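Local coordinates for GTPase-activating protein GYP1 (Saccharomyces cerevisiae, PDB 1FKM) that stimulates GTP hydrolysis by Ypt/Rab GTPases, chiefly Ypt1 and Ypt7, through its TBC domain, which supplies a catalytic arginine finger and glutamine finger in trans, at residues A[30-34]-A[252-256]; A[188-192]-A[323-327]; A[326-331]-A[375-379]; A[331-335]-A[371-375]. All coordinates share one frame; numbering follows the deposited sequence. Where two conformers were deposited one is given.

Overall arrangement
In this all-helical Rab-GAP domain, long-range contacts gather on the C-terminal helices. From the N terminus, 30-34, the loop between helices 23-30 and 39-46, closes in interaction 1 on helix 247-261, 218 residues later. Within that span starts interaction 2: 188-192, after helix 168-186, reaches the start of helix 324-338, so interactions 1 and 2 cross along the chain. Helix 324-338 then serves three contacts. Its residues 326-331 and 331-335 meet helix 365-382 in interactions 3 and 4, whose centres lie 6 Å apart; the latter is nested within the former, and they share V331 and A375. Packing of W31 on F376 and of T256 on L372 joins interaction 1 to this helix pair.

Interaction 1: residues A[30-34]-A[252-256]; sequences SWNGI and RMWDT
W31 and T256 meet where a type I beta turn, S30 to G33, leaves helix 23-30 and lies against helix 247-261 of the all-helical TBC domain. The apolar part of the contact is a CH-pi interaction: T256 CG2 stands 3.4 Å from the centroid of the six-membered ring of W31, almost on the ring normal. At chi1 -60° the hydroxyl of T256 stands beside the backbone N, while the methyl takes the other branch, toward the indole.

In the polar part, T256 OG1 donates to W31 O over 2.7 Å and accepts from R252 NH1 in the guanidinium plane, a bond of 3.0 Å. The same plane holds two waters at its edge. One links W31 O to R252 NH2, and the second bridges N32 O to that nitrogen. One guanidinium face lies under G33, whose CA is 3.6 Å above the centre of the R252 group. R252 NE forms a salt bridge with E365.

D255 supplies the last group of bonds. Its OD1 meets R39 in a salt bridge and also takes a hydrogen bond from W43, which ties helix 247-261 to helix 39-46, while I34 CD1 packs 3.6 Å from D255 OD1. The other oxygen is met from well above the carboxylate plane: I34 N donates to D255 OD2 over 2.9 Å at 163°.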
loop_
_atom_site.group_PDB
_atom_site.type_symbol
_atom_site.label_atom_id
_atom_site.label_comp_id
_atom_site.label_asym_id
_atom_site.label_seq_id
_atom_site.Cartn_x
_atom_site.Cartn_y
_atom_site.Cartn_z
ATOM N N SER A 30 -4.404 -4.458 15.959
ATOM C CA SER A 30 -4.429 -3.822 14.642
ATOM C C SER A 30 -4.791 -4.767 13.505
ATOM O O SER A 30 -5.295 -4.328 12.476
ATOM C CB SER A 30 -3.076 -3.172 14.330
ATOM O OG SER A 30 -2.790 -2.110 15.226
ATOM N N TRP A 31 -4.532 -6.059 13.689
ATOM C CA TRP A 31 -4.823 -7.053 12.660
ATOM C C TRP A 31 -6.291 -6.982 12.257
ATOM O O TRP A 31 -6.642 -7.175 11.086
ATOM C CB TRP A 31 -4.519 -8.464 13.187
ATOM C CG TRP A 31 -4.038 -9.439 12.143
ATOM C CD1 TRP A 31 -2.742 -9.783 11.879
ATOM C CD2 TRP A 31 -4.846 -10.183 11.214
ATOM N NE1 TRP A 31 -2.693 -10.693 10.850
ATOM C CE2 TRP A 31 -3.967 -10.956 10.426
ATOM C CE3 TRP A 31 -6.223 -10.271 10.974
ATOM C CZ2 TRP A 31 -4.422 -11.809 9.409
ATOM C CZ3 TRP A 31 -6.675 -11.120 9.960
ATOM C CH2 TRP A 31 -5.773 -11.875 9.193
ATOM N N ASN A 32 -7.144 -6.683 13.233
ATOM C CA ASN A 32 -8.580 -6.618 13.000
ATOM C C ASN A 32 -9.104 -5.243 12.616
ATOM O O ASN A 32 -10.307 -5.009 12.668
ATOM C CB ASN A 32 -9.322 -7.120 14.243
ATOM C CG ASN A 32 -8.839 -8.487 14.690
ATOM O OD1 ASN A 32 -8.761 -9.420 13.892
ATOM N ND2 ASN A 32 -8.506 -8.610 15.968
ATOM N N GLY A 33 -8.207 -4.336 12.237
ATOM C CA GLY A 33 -8.636 -3.007 11.841
ATOM C C GLY A 33 -8.225 -1.917 12.810
ATOM O O GLY A 33 -8.285 -2.088 14.030
ATOM N N ILE A 34 -7.818 -0.780 12.260
ATOM C CA ILE A 34 -7.381 0.348 13.066
ATOM C C ILE A 34 -8.333 1.529 12.910
ATOM O O ILE A 34 -8.642 1.933 11.785
ATOM C CB ILE A 34 -5.965 0.804 12.633
ATOM C CG1 ILE A 34 -4.983 -0.366 12.764
ATOM C CG2 ILE A 34 -5.510 1.987 13.485
ATOM C CD1 ILE A 34 -3.668 -0.163 11.995
ATOM N N ARG A 252 -8.139 -0.302 4.633
ATOM C CA ARG A 252 -8.467 -1.288 5.656
ATOM C C ARG A 252 -7.591 -2.529 5.519
ATOM O O ARG A 252 -7.123 -3.079 6.514
ATOM C CB ARG A 252 -9.945 -1.673 5.570
ATOM C CG ARG A 252 -10.329 -2.851 6.455
ATOM C CD ARG A 252 -10.095 -2.586 7.940
ATOM N NE ARG A 252 -10.418 -3.783 8.713
ATOM C CZ ARG A 252 -9.616 -4.834 8.835
ATOM N NH1 ARG A 252 -8.424 -4.836 8.248
ATOM N NH2 ARG A 252 -10.022 -5.902 9.507
HETATM N N MSE A 253 -7.372 -2.970 4.289
HETATM C CA MSE A 253 -6.523 -4.136 4.039
HETATM C C MSE A 253 -5.118 -3.903 4.574
HETATM O O MSE A 253 -4.497 -4.806 5.150
HETATM C CB MSE A 253 -6.402 -4.409 2.541
HETATM C CG MSE A 253 -7.655 -4.891 1.866
HETATM SE SE MSE A 253 -7.318 -5.125 -0.023
HETATM C CE MSE A 253 -5.927 -6.462 0.099
ATOM N N TRP A 254 -4.604 -2.697 4.358
ATOM C CA TRP A 254 -3.256 -2.379 4.825
ATOM C C TRP A 254 -3.086 -2.439 6.342
ATOM O O TRP A 254 -1.979 -2.679 6.821
ATOM C CB TRP A 254 -2.805 -1.027 4.255
ATOM C CG TRP A 254 -2.350 -1.162 2.818
ATOM C CD1 TRP A 254 -2.869 -2.004 1.872
ATOM C CD2 TRP A 254 -1.301 -0.432 2.166
ATOM N NE1 TRP A 254 -2.210 -1.846 0.677
ATOM C CE2 TRP A 254 -1.244 -0.886 0.828
ATOM C CE3 TRP A 254 -0.404 0.562 2.582
ATOM C CZ2 TRP A 254 -0.322 -0.380 -0.100
ATOM C CZ3 TRP A 254 0.514 1.065 1.657
ATOM C CH2 TRP A 254 0.544 0.590 0.334
ATOM N N ASP A 255 -4.161 -2.234 7.101
ATOM C CA ASP A 255 -4.059 -2.335 8.564
ATOM C C ASP A 255 -3.566 -3.752 8.856
ATOM O O ASP A 255 -2.689 -3.972 9.700
ATOM C CB ASP A 255 -5.419 -2.195 9.270
ATOM C CG ASP A 255 -6.042 -0.821 9.137
ATOM O OD1 ASP A 255 -5.339 0.164 8.835
ATOM O OD2 ASP A 255 -7.271 -0.734 9.366
ATOM N N THR A 256 -4.161 -4.714 8.159
ATOM C CA THR A 256 -3.817 -6.115 8.344
ATOM C C THR A 256 -2.475 -6.482 7.725
ATOM O O THR A 256 -1.697 -7.220 8.335
ATOM C CB THR A 256 -4.923 -7.039 7.788
ATOM O OG1 THR A 256 -6.148 -6.769 8.478
ATOM C CG2 THR A 256 -4.552 -8.516 7.992
HETATM O O HOH W 1 -8.787 -8.335 9.267
HETATM O O HOH W 2 -12.128 -6.877 11.794
#

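Interaction 2: residues A[188-192]-A[323-327]; sequences QITDN and SLNEF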
loop_
_atom_site.group_PDB
_atom_site.type_symbol
_atom_site.label_atom_id
_atom_site.label_comp_id
_atom_site.label_asym_id
_atom_site.label_seq_id
_atom_site.Cartn_x
_atom_site.Cartn_y
_atom_site.Cartn_z
ATOM N N GLN A 188 10.877 -4.525 1.677
ATOM C CA GLN A 188 10.444 -5.883 2.007
ATOM C C GLN A 188 10.198 -6.700 0.741
ATOM O O GLN A 188 10.093 -7.927 0.792
ATOM C CB GLN A 188 9.160 -5.849 2.844
ATOM C CG GLN A 188 9.237 -4.954 4.070
ATOM C CD GLN A 188 7.960 -4.968 4.887
ATOM O OE1 GLN A 188 7.649 -4.002 5.586
ATOM N NE2 GLN A 188 7.221 -6.070 4.820
ATOM N N ILE A 189 10.100 -6.010 -0.390
ATOM C CA ILE A 189 9.855 -6.651 -1.680
ATOM C C ILE A 189 10.735 -5.996 -2.743
ATOM O O ILE A 189 10.291 -5.707 -3.851
ATOM C CB ILE A 189 8.366 -6.506 -2.088
ATOM C CG1 ILE A 189 7.932 -5.036 -1.988
ATOM C CG2 ILE A 189 7.503 -7.366 -1.185
ATOM C CD1 ILE A 189 6.469 -4.777 -2.398
ATOM N N THR A 190 11.996 -5.779 -2.393
ATOM C CA THR A 190 12.938 -5.123 -3.290
ATOM C C THR A 190 12.981 -5.663 -4.713
ATOM O O THR A 190 12.859 -4.897 -5.671
ATOM C CB THR A 190 14.368 -5.169 -2.707
ATOM O OG1 THR A 190 14.356 -4.604 -1.390
ATOM C CG2 THR A 190 15.334 -4.377 -3.585
ATOM N N ASP A 191 13.131 -6.976 -4.861
ATOM C CA ASP A 191 13.238 -7.551 -6.197
ATOM C C ASP A 191 11.959 -7.517 -7.023
ATOM O O ASP A 191 11.965 -7.893 -8.196
ATOM C CB ASP A 191 13.822 -8.970 -6.117
ATOM C CG ASP A 191 12.766 -10.044 -6.091
ATOM O OD1 ASP A 191 11.811 -9.935 -5.299
ATOM O OD2 ASP A 191 12.908 -11.013 -6.866
ATOM N N ASN A 192 10.864 -7.051 -6.429
ATOM C CA ASN A 192 9.616 -6.935 -7.186
ATOM C C ASN A 192 9.767 -5.774 -8.164
ATOM O O ASN A 192 9.110 -5.733 -9.210
ATOM C CB ASN A 192 8.420 -6.625 -6.273
ATOM C CG ASN A 192 7.882 -7.850 -5.562
ATOM O OD1 ASN A 192 6.784 -7.817 -4.992
ATOM N ND2 ASN A 192 8.646 -8.930 -5.578
ATOM N N SER A 323 7.717 -11.217 4.894
ATOM C CA SER A 323 6.549 -12.053 4.662
ATOM C C SER A 323 5.462 -11.334 3.864
ATOM O O SER A 323 4.364 -11.865 3.691
ATOM C CB SER A 323 5.978 -12.551 5.996
ATOM O OG SER A 323 5.671 -11.472 6.869
ATOM N N LEU A 324 5.765 -10.134 3.366
ATOM C CA LEU A 324 4.778 -9.392 2.588
ATOM C C LEU A 324 4.393 -10.156 1.326
ATOM O O LEU A 324 3.206 -10.379 1.068
ATOM C CB LEU A 324 5.306 -7.995 2.218
ATOM C CG LEU A 324 4.408 -7.143 1.312
ATOM C CD1 LEU A 324 3.002 -7.062 1.889
ATOM C CD2 LEU A 324 5.002 -5.752 1.171
ATOM N N ASN A 325 5.388 -10.563 0.543
ATOM C CA ASN A 325 5.121 -11.312 -0.686
ATOM C C ASN A 325 4.335 -12.598 -0.414
ATOM O O ASN A 325 3.382 -12.923 -1.126
ATOM C CB ASN A 325 6.439 -11.658 -1.392
ATOM C CG ASN A 325 6.832 -10.625 -2.440
ATOM O OD1 ASN A 325 7.954 -10.632 -2.942
ATOM N ND2 ASN A 325 5.901 -9.745 -2.786
ATOM N N GLU A 326 4.744 -13.328 0.615
ATOM C CA GLU A 326 4.085 -14.576 0.981
ATOM C C GLU A 326 2.617 -14.352 1.324
ATOM O O GLU A 326 1.738 -14.973 0.734
ATOM C CB GLU A 326 4.804 -15.216 2.170
ATOM C CG GLU A 326 4.143 -16.481 2.695
ATOM C CD GLU A 326 4.840 -17.031 3.927
ATOM O OE1 GLU A 326 5.892 -16.480 4.317
ATOM O OE2 GLU A 326 4.335 -18.016 4.505
ATOM N N PHE A 327 2.347 -13.462 2.272
ATOM C CA PHE A 327 0.969 -13.200 2.660
ATOM C C PHE A 327 0.134 -12.707 1.478
ATOM O O PHE A 327 -1.026 -13.095 1.320
ATOM C CB PHE A 327 0.905 -12.164 3.787
ATOM C CG PHE A 327 -0.476 -11.962 4.333
ATOM C CD1 PHE A 327 -1.176 -13.030 4.896
ATOM C CD2 PHE A 327 -1.093 -10.716 4.264
ATOM C CE1 PHE A 327 -2.477 -12.858 5.382
ATOM C CE2 PHE A 327 -2.391 -10.533 4.744
ATOM C CZ PHE A 327 -3.086 -11.608 5.305
HETATM O O HOH W 3 7.811 -8.657 4.652
HETATM O O HOH W 4 8.353 -10.031 0.961
#
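The amides of N192 and N325 approach from opposite directions with their planes 21° apart, and they meet through a reciprocal pair of hydrogen bonds. I189 CG2 lies over one face of the N325 amide, 3.3 Å from N325 ND2. At the edge, N325 ND2 donates to N192 OD1 over 3.1 Å; the acceptor lies in the amide plane of N325, and the bond is nearly straight at 170°. The return bond, N192 ND2 to N325 OD1, is more bent at 141° and spans 3.2 Å. It arrives on a lone pair in the carbonyl plane of N325, although OD1 is tilted from the plane of the donating amide. Such two-way pairing fixes the rotation of both amides.

The I189 methyl stands anti to the carbonyl carbon, on the side of the helix, and continues onto L324, where I189 CG2 is 3.8 Å from L324 CD2. Two waters complete the join: one accepts from Q188 NE2 and L324 N, the other donates to Q188 O and accepts from N325 N. Two backbone N-H groups are thus satisfied through solvent, and the N-terminal turn of helix 324-338 is docked, partly through water, on the loop after helix 168-186 in the all-helical TBC domain.

Interaction 3: residues A[326-331]-A[375-379]; sequences EFHVFV and AFIWQ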
loop_
_atom_site.group_PDB
_atom_site.type_symbol
_atom_site.label_atom_id
_atom_site.label_comp_id
_atom_site.label_asym_id
_atom_site.label_seq_id
_atom_site.Cartn_x
_atom_site.Cartn_y
_atom_site.Cartn_z
ATOM N N GLU A 326 4.744 -13.328 0.615
ATOM C CA GLU A 326 4.085 -14.576 0.981
ATOM C C GLU A 326 2.617 -14.352 1.324
ATOM O O GLU A 326 1.738 -14.973 0.734
ATOM C CB GLU A 326 4.804 -15.216 2.170
ATOM C CG GLU A 326 4.143 -16.481 2.695
ATOM C CD GLU A 326 4.840 -17.031 3.927
ATOM O OE1 GLU A 326 5.892 -16.480 4.317
ATOM O OE2 GLU A 326 4.335 -18.016 4.505
ATOM N N PHE A 327 2.347 -13.462 2.272
ATOM C CA PHE A 327 0.969 -13.200 2.660
ATOM C C PHE A 327 0.134 -12.707 1.478
ATOM O O PHE A 327 -1.026 -13.095 1.320
ATOM C CB PHE A 327 0.905 -12.164 3.787
ATOM C CG PHE A 327 -0.476 -11.962 4.333
ATOM C CD1 PHE A 327 -1.176 -13.030 4.896
ATOM C CD2 PHE A 327 -1.093 -10.716 4.264
ATOM C CE1 PHE A 327 -2.477 -12.858 5.382
ATOM C CE2 PHE A 327 -2.391 -10.533 4.744
ATOM C CZ PHE A 327 -3.086 -11.608 5.305
ATOM N N HIS A 328 0.722 -11.856 0.641
ATOM C CA HIS A 328 -0.003 -11.322 -0.502
ATOM C C HIS A 328 -0.417 -12.412 -1.479
ATOM O O HIS A 328 -1.504 -12.354 -2.054
ATOM C CB HIS A 328 0.821 -10.261 -1.241
ATOM C CG HIS A 328 0.044 -9.534 -2.295
ATOM N ND1 HIS A 328 -1.103 -8.821 -2.011
ATOM C CD2 HIS A 328 0.225 -9.435 -3.634
ATOM C CE1 HIS A 328 -1.594 -8.317 -3.128
ATOM N NE2 HIS A 328 -0.809 -8.676 -4.128
ATOM N N VAL A 329 0.447 -13.402 -1.672
ATOM C CA VAL A 329 0.135 -14.498 -2.585
ATOM C C VAL A 329 -1.093 -15.262 -2.092
ATOM O O VAL A 329 -1.937 -15.658 -2.888
ATOM C CB VAL A 329 1.320 -15.479 -2.727
ATOM C CG1 VAL A 329 0.879 -16.737 -3.461
ATOM C CG2 VAL A 329 2.449 -14.811 -3.496
ATOM N N PHE A 330 -1.198 -15.470 -0.783
ATOM C CA PHE A 330 -2.359 -16.174 -0.250
ATOM C C PHE A 330 -3.633 -15.345 -0.351
ATOM O O PHE A 330 -4.715 -15.893 -0.584
ATOM C CB PHE A 330 -2.103 -16.621 1.191
ATOM C CG PHE A 330 -1.206 -17.822 1.284
ATOM C CD1 PHE A 330 -1.723 -19.098 1.081
ATOM C CD2 PHE A 330 0.162 -17.680 1.509
ATOM C CE1 PHE A 330 -0.891 -20.219 1.096
ATOM C CE2 PHE A 330 1.005 -18.793 1.529
ATOM C CZ PHE A 330 0.476 -20.069 1.322
ATOM N N VAL A 331 -3.515 -14.030 -0.175
ATOM C CA VAL A 331 -4.673 -13.151 -0.301
ATOM C C VAL A 331 -5.148 -13.208 -1.760
ATOM O O VAL A 331 -6.350 -13.251 -2.031
ATOM C CB VAL A 331 -4.317 -11.687 0.065
ATOM C CG1 VAL A 331 -5.475 -10.755 -0.279
ATOM C CG2 VAL A 331 -3.998 -11.590 1.544
ATOM N N ALA A 375 -7.108 -16.020 3.940
ATOM C CA ALA A 375 -5.720 -16.047 3.488
ATOM C C ALA A 375 -4.786 -16.389 4.647
ATOM O O ALA A 375 -3.771 -17.064 4.459
ATOM C CB ALA A 375 -5.326 -14.687 2.886
ATOM N N PHE A 376 -5.110 -15.901 5.841
ATOM C CA PHE A 376 -4.270 -16.181 7.005
ATOM C C PHE A 376 -4.283 -17.667 7.345
ATOM O O PHE A 376 -3.246 -18.259 7.643
ATOM C CB PHE A 376 -4.738 -15.392 8.228
ATOM C CG PHE A 376 -3.947 -15.700 9.471
ATOM C CD1 PHE A 376 -2.635 -15.251 9.608
ATOM C CD2 PHE A 376 -4.493 -16.492 10.480
ATOM C CE1 PHE A 376 -1.875 -15.587 10.726
ATOM C CE2 PHE A 376 -3.740 -16.836 11.604
ATOM C CZ PHE A 376 -2.426 -16.380 11.725
ATOM N N ILE A 377 -5.467 -18.263 7.315
ATOM C CA ILE A 377 -5.601 -19.687 7.603
ATOM C C ILE A 377 -4.857 -20.502 6.550
ATOM O O ILE A 377 -4.138 -21.437 6.889
ATOM C CB ILE A 377 -7.092 -20.111 7.636
ATOM C CG1 ILE A 377 -7.748 -19.545 8.897
ATOM C CG2 ILE A 377 -7.219 -21.635 7.583
ATOM C CD1 ILE A 377 -9.260 -19.598 8.895
ATOM N N TRP A 378 -5.014 -20.148 5.275
ATOM C CA TRP A 378 -4.333 -20.889 4.213
ATOM C C TRP A 378 -2.821 -20.815 4.383
ATOM O O TRP A 378 -2.110 -21.822 4.253
ATOM C CB TRP A 378 -4.722 -20.341 2.835
ATOM C CG TRP A 378 -6.145 -20.602 2.470
ATOM C CD1 TRP A 378 -7.132 -21.080 3.289
ATOM C CD2 TRP A 378 -6.754 -20.379 1.195
ATOM N NE1 TRP A 378 -8.319 -21.167 2.599
ATOM C CE2 TRP A 378 -8.114 -20.743 1.311
ATOM C CE3 TRP A 378 -6.282 -19.907 -0.039
ATOM C CZ2 TRP A 378 -9.010 -20.647 0.240
ATOM C CZ3 TRP A 378 -7.176 -19.814 -1.106
ATOM C CH2 TRP A 378 -8.521 -20.182 -0.957
ATOM N N GLN A 379 -2.331 -19.616 4.676
ATOM C CA GLN A 379 -0.905 -19.421 4.875
ATOM C C GLN A 379 -0.401 -20.230 6.071
ATOM O O GLN A 379 0.677 -20.816 6.018
ATOM C CB GLN A 379 -0.595 -17.935 5.093
ATOM C CG GLN A 379 0.821 -17.674 5.597
ATOM C CD GLN A 379 1.080 -16.206 5.882
ATOM O OE1 GLN A 379 1.516 -15.467 5.007
ATOM N NE2 GLN A 379 0.791 -15.777 7.106
#
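Two helices of the all-helical GAP domain, 324-338 and 365-382, cross here at 117° with their local axes 8.7 Å apart. F330 fills the interface. Its CG stands anti to the carbonyl carbon (chi1 -76°), which carries the ring across to the opposite helix, and one face settles on the backbone of Q379: Q379 CA is 3.6 Å from the F330 ring centroid, on the ring normal, in a CH-pi contact. W378 CB adds a methylene 3.7 Å from F330 CD1.

Where the helices come nearest, the small side chain of A375 is consistent with the close approach of the backbones. A375 CB touches V331 CA and lies 3.6 Å from V331 CG2, a methyl that in turn rests over one face of the F327 ring, offset toward its rim.

Q379 extends at about a right angle to F327, between that ring and the E326 side chain. Its NE2 is bound by E260 of helix 247-261, which fixes the amide and brings a third helix to the joint. The carbonyl end makes no hydrogen bond across this contact, and F327 N is poorly angled for one. Instead Q379 OE1 lies at the edge of the F327 ring, in its plane, 3.3 Å from F327 CA.

Interaction 4: residues A[331-335]-A[371-375]; sequences VCAAF and LLSEA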
loop_
_atom_site.group_PDB
_atom_site.type_symbol
_atom_site.label_atom_id
_atom_site.label_comp_id
_atom_site.label_asym_id
_atom_site.label_seq_id
_atom_site.Cartn_x
_atom_site.Cartn_y
_atom_site.Cartn_z
ATOM N N VAL A 331 -3.515 -14.030 -0.175
ATOM C CA VAL A 331 -4.673 -13.151 -0.301
ATOM C C VAL A 331 -5.148 -13.208 -1.760
ATOM O O VAL A 331 -6.350 -13.251 -2.031
ATOM C CB VAL A 331 -4.317 -11.687 0.065
ATOM C CG1 VAL A 331 -5.475 -10.755 -0.279
ATOM C CG2 VAL A 331 -3.998 -11.590 1.544
ATOM N N CYS A 332 -4.203 -13.206 -2.698
ATOM C CA CYS A 332 -4.554 -13.268 -4.115
ATOM C C CYS A 332 -5.217 -14.595 -4.461
ATOM O O CYS A 332 -6.150 -14.637 -5.258
ATOM C CB CYS A 332 -3.316 -13.071 -4.994
ATOM S SG CYS A 332 -2.725 -11.362 -5.063
ATOM N N ALA A 333 -4.733 -15.677 -3.863
ATOM C CA ALA A 333 -5.311 -16.994 -4.118
ATOM C C ALA A 333 -6.744 -17.056 -3.576
ATOM O O ALA A 333 -7.652 -17.532 -4.259
ATOM C CB ALA A 333 -4.448 -18.082 -3.468
ATOM N N ALA A 334 -6.947 -16.569 -2.356
ATOM C CA ALA A 334 -8.278 -16.583 -1.751
ATOM C C ALA A 334 -9.237 -15.681 -2.527
ATOM O O ALA A 334 -10.420 -15.997 -2.675
ATOM C CB ALA A 334 -8.198 -16.142 -0.287
ATOM N N PHE A 335 -8.717 -14.560 -3.025
ATOM C CA PHE A 335 -9.506 -13.604 -3.799
ATOM C C PHE A 335 -9.990 -14.284 -5.079
ATOM O O PHE A 335 -11.184 -14.268 -5.396
ATOM C CB PHE A 335 -8.644 -12.382 -4.147
ATOM C CG PHE A 335 -9.381 -11.292 -4.889
ATOM C CD1 PHE A 335 -10.530 -10.715 -4.353
ATOM C CD2 PHE A 335 -8.893 -10.806 -6.097
ATOM C CE1 PHE A 335 -11.180 -9.661 -5.013
ATOM C CE2 PHE A 335 -9.536 -9.754 -6.760
ATOM C CZ PHE A 335 -10.677 -9.184 -6.211
ATOM N N LEU A 371 -11.897 -12.238 3.618
ATOM C CA LEU A 371 -10.818 -12.570 2.689
ATOM C C LEU A 371 -9.479 -12.694 3.420
ATOM O O LEU A 371 -8.744 -13.670 3.250
ATOM C CB LEU A 371 -10.710 -11.490 1.605
ATOM C CG LEU A 371 -9.542 -11.586 0.616
ATOM C CD1 LEU A 371 -9.653 -12.861 -0.200
ATOM C CD2 LEU A 371 -9.554 -10.378 -0.305
ATOM N N LEU A 372 -9.171 -11.701 4.242
ATOM C CA LEU A 372 -7.922 -11.691 4.986
ATOM C C LEU A 372 -7.824 -12.873 5.948
ATOM O O LEU A 372 -6.786 -13.523 6.034
ATOM C CB LEU A 372 -7.790 -10.372 5.755
ATOM C CG LEU A 372 -7.651 -9.123 4.874
ATOM C CD1 LEU A 372 -7.845 -7.864 5.722
ATOM C CD2 LEU A 372 -6.279 -9.123 4.189
ATOM N N SER A 373 -8.911 -13.144 6.666
ATOM C CA SER A 373 -8.944 -14.253 7.616
ATOM C C SER A 373 -8.676 -15.577 6.903
ATOM O O SER A 373 -7.931 -16.425 7.399
ATOM C CB SER A 373 -10.307 -14.308 8.313
ATOM O OG SER A 373 -10.362 -15.379 9.238
ATOM N N GLU A 374 -9.285 -15.744 5.735
ATOM C CA GLU A 374 -9.117 -16.957 4.946
ATOM C C GLU A 374 -7.664 -17.094 4.488
ATOM O O GLU A 374 -7.048 -18.151 4.638
ATOM C CB GLU A 374 -10.064 -16.925 3.739
ATOM C CG GLU A 374 -9.979 -18.144 2.835
ATOM C CD GLU A 374 -11.156 -18.236 1.874
ATOM O OE1 GLU A 374 -11.444 -17.232 1.190
ATOM O OE2 GLU A 374 -11.790 -19.315 1.802
ATOM N N ALA A 375 -7.108 -16.020 3.940
ATOM C CA ALA A 375 -5.720 -16.047 3.488
ATOM C C ALA A 375 -4.786 -16.389 4.647
ATOM O O ALA A 375 -3.771 -17.064 4.459
ATOM C CB ALA A 375 -5.326 -14.687 2.886
#
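L371 reaches from helix 365-382 to helix 324-338. At chi1 174° its CG swings from a CB directed along the interface toward the partner helix. From CB and CG, which only carry the chain across, the two methyls part. CD1 packs among V331, A334 and F335, touching A334 CB and V331 O. L371 CD1 comes as near as 3.4 Å to F335 N, thus packing on the helix backbone itself. The other methyl takes the other side: L371 CD2 is 4.1 Å from V331 CG1 and lies near the F335 ring, which it approaches obliquely.

One turn on, E374 extends past A334, with E374 OE1 3.7 Å from A334 CB. L372 CD2 makes a looser contact with V331 CG2, and its side chain also touches R252, T256 and Y257, so helix 247-261 backs the joint. F335 continues into an aromatic group with W236, F245 and W339.

No hydrogen bond crosses this contact. The small residues A334 on 324-338 and A375 on 365-382 meet it together with the L371 side chain, and the local axes lie 8.6 Å apart at 117°, an apolar helix crossing within the all-helical TBC fold.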